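Local coordinates for SusD-like protein BACOVA_02651 (Bacteroides ovatus, PDB 5E76), which binds xyloglucan at the bacterial cell surface and probably hands it on for transport into the periplasm and degradation, at residues V133-R138 / V494-L499. Sequence-based numbering, arbitrary orientation.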
# COMPACT_ATOMS: atom_id res chain seq x y z
N VAL A 133 -17.13 -18.16 21.51
CA VAL A 133 -18.33 -17.72 20.78
C VAL A 133 -18.06 -17.56 19.28
O VAL A 133 -17.46 -16.57 18.88
CB VAL A 133 -18.86 -16.38 21.31
CG1 VAL A 133 -20.15 -15.98 20.57
CG2 VAL A 133 -19.16 -16.46 22.79
N ASP A 134 -18.54 -18.50 18.46
CA ASP A 134 -18.27 -18.48 17.01
C ASP A 134 -18.49 -17.11 16.36
O ASP A 134 -17.60 -16.64 15.63
CB ASP A 134 -19.15 -19.50 16.27
CG ASP A 134 -18.75 -20.96 16.54
OD1 ASP A 134 -17.61 -21.21 16.98
OD2 ASP A 134 -19.61 -21.86 16.31
N ASN A 135 -19.66 -16.50 16.59
CA ASN A 135 -20.00 -15.22 15.99
C ASN A 135 -20.47 -14.21 17.04
O ASN A 135 -21.67 -13.96 17.20
CB ASN A 135 -21.09 -15.40 14.93
CG ASN A 135 -20.62 -16.24 13.76
OD1 ASN A 135 -19.75 -15.82 12.99
ND2 ASN A 135 -21.19 -17.46 13.63
N PRO A 136 -19.51 -13.60 17.75
CA PRO A 136 -19.86 -12.58 18.74
C PRO A 136 -20.57 -11.37 18.09
O PRO A 136 -20.37 -11.02 16.90
CB PRO A 136 -18.49 -12.17 19.31
CG PRO A 136 -17.55 -13.24 18.89
CD PRO A 136 -18.06 -13.70 17.57
N VAL A 137 -21.44 -10.75 18.88
CA VAL A 137 -22.12 -9.55 18.46
C VAL A 137 -21.40 -8.38 19.11
O VAL A 137 -21.58 -8.09 20.28
CB VAL A 137 -23.62 -9.64 18.82
CG1 VAL A 137 -24.35 -8.41 18.41
CG2 VAL A 137 -24.19 -10.87 18.12
N ARG A 138 -20.53 -7.75 18.33
CA ARG A 138 -19.70 -6.67 18.82
C ARG A 138 -20.02 -5.44 18.01
O ARG A 138 -20.23 -5.54 16.80
CB ARG A 138 -18.19 -7.02 18.70
CG ARG A 138 -17.72 -7.96 19.78
CD ARG A 138 -16.29 -8.48 19.54
NE ARG A 138 -16.23 -9.29 18.32
CZ ARG A 138 -15.38 -10.27 18.13
NH1 ARG A 138 -14.51 -10.59 19.09
NH2 ARG A 138 -15.39 -10.95 16.98
N VAL A 494 -22.20 -8.87 7.95
CA VAL A 494 -23.25 -7.97 8.42
C VAL A 494 -24.41 -8.78 8.92
O VAL A 494 -25.01 -8.47 9.95
CB VAL A 494 -23.72 -7.00 7.30
CG1 VAL A 494 -24.92 -6.20 7.74
CG2 VAL A 494 -22.64 -6.08 6.96
N ILE A 495 -24.70 -9.83 8.17
CA ILE A 495 -25.72 -10.79 8.53
C ILE A 495 -25.37 -11.47 9.84
O ILE A 495 -26.25 -11.78 10.62
CB ILE A 495 -25.91 -11.83 7.42
CG1 ILE A 495 -26.69 -11.21 6.27
CG2 ILE A 495 -26.62 -13.10 7.94
CD1 ILE A 495 -26.59 -12.05 5.03
N GLN A 496 -24.09 -11.73 10.09
CA GLN A 496 -23.78 -12.45 11.31
C GLN A 496 -23.75 -11.51 12.53
O GLN A 496 -24.04 -11.95 13.66
CB GLN A 496 -22.46 -13.19 11.16
CG GLN A 496 -22.56 -14.41 10.26
CD GLN A 496 -23.50 -15.44 10.82
OE1 GLN A 496 -23.90 -15.36 12.01
NE2 GLN A 496 -23.91 -16.41 9.97
N ASN A 497 -23.44 -10.23 12.27
CA ASN A 497 -23.38 -9.19 13.29
C ASN A 497 -24.13 -7.96 12.84
O ASN A 497 -23.56 -7.07 12.20
CB ASN A 497 -21.93 -8.84 13.61
CG ASN A 497 -21.79 -7.79 14.69
OD1 ASN A 497 -22.78 -7.31 15.27
ND2 ASN A 497 -20.54 -7.42 14.98
N PRO A 498 -25.42 -7.88 13.19
CA PRO A 498 -26.24 -6.74 12.77
C PRO A 498 -25.75 -5.36 13.24
O PRO A 498 -26.19 -4.34 12.69
CB PRO A 498 -27.61 -7.07 13.39
CG PRO A 498 -27.61 -8.56 13.49
CD PRO A 498 -26.22 -8.91 13.87
N LEU A 499 -24.79 -5.30 14.16
CA LEU A 499 -24.30 -4.01 14.64
C LEU A 499 -23.39 -3.38 13.62
O LEU A 499 -22.99 -2.20 13.76
CB LEU A 499 -23.56 -4.17 15.95
CG LEU A 499 -24.46 -4.67 17.08
CD1 LEU A 499 -23.64 -5.07 18.26
CD2 LEU A 499 -25.41 -3.62 17.49
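Asn497 reaches across to the backbone of Arg138 with its side-chain amide. Its CB leaves the main chain toward the loop 133-138, and CG stands anti to the backbone N (chi1 -178°), which carries the amide to the backbone of that loop. From CG the two branches part. ND2 donates to Arg138 O over 2.6 Å in a nearly straight bond (175° at the hydrogen), arriving in the carbonyl plane on a lone pair, while the acceptor lies almost in the asparagine's own amide plane. OD1, which also lies 3.7 Å from Val137 CG1, accepts the backbone N-H of Leu499 two residues on at 3.1 Å, the donor well above the carbonyl plane. With both ends of the amide engaged, its flip state and rotation are fixed. Replacing Asn497 with a leucine would probably leave Arg138 O without this donor and the N-H of Leu499 without its acceptor, freeing the turn to shift.

Beside this polar link, Leu499 CD1 presses on Val137 CG1 at 3.4 Å, tight for two methyl groups, the side chains crossing at about a right angle. At the other end, nearer solvent, the amides of Asn135 and Gln496 stack with their planes 20° apart; ND2 of Asn135 and OE1 of Gln496 are 3.8 Å apart, too far for a hydrogen bond. The Asn497 side chain also touches Ile124. ND2 of Asn497 thus links the loop between helices 95-117 and 143-160 to the chain just past helix 491-496, while OD1 of the same residue closes an Asx turn with Leu499 N.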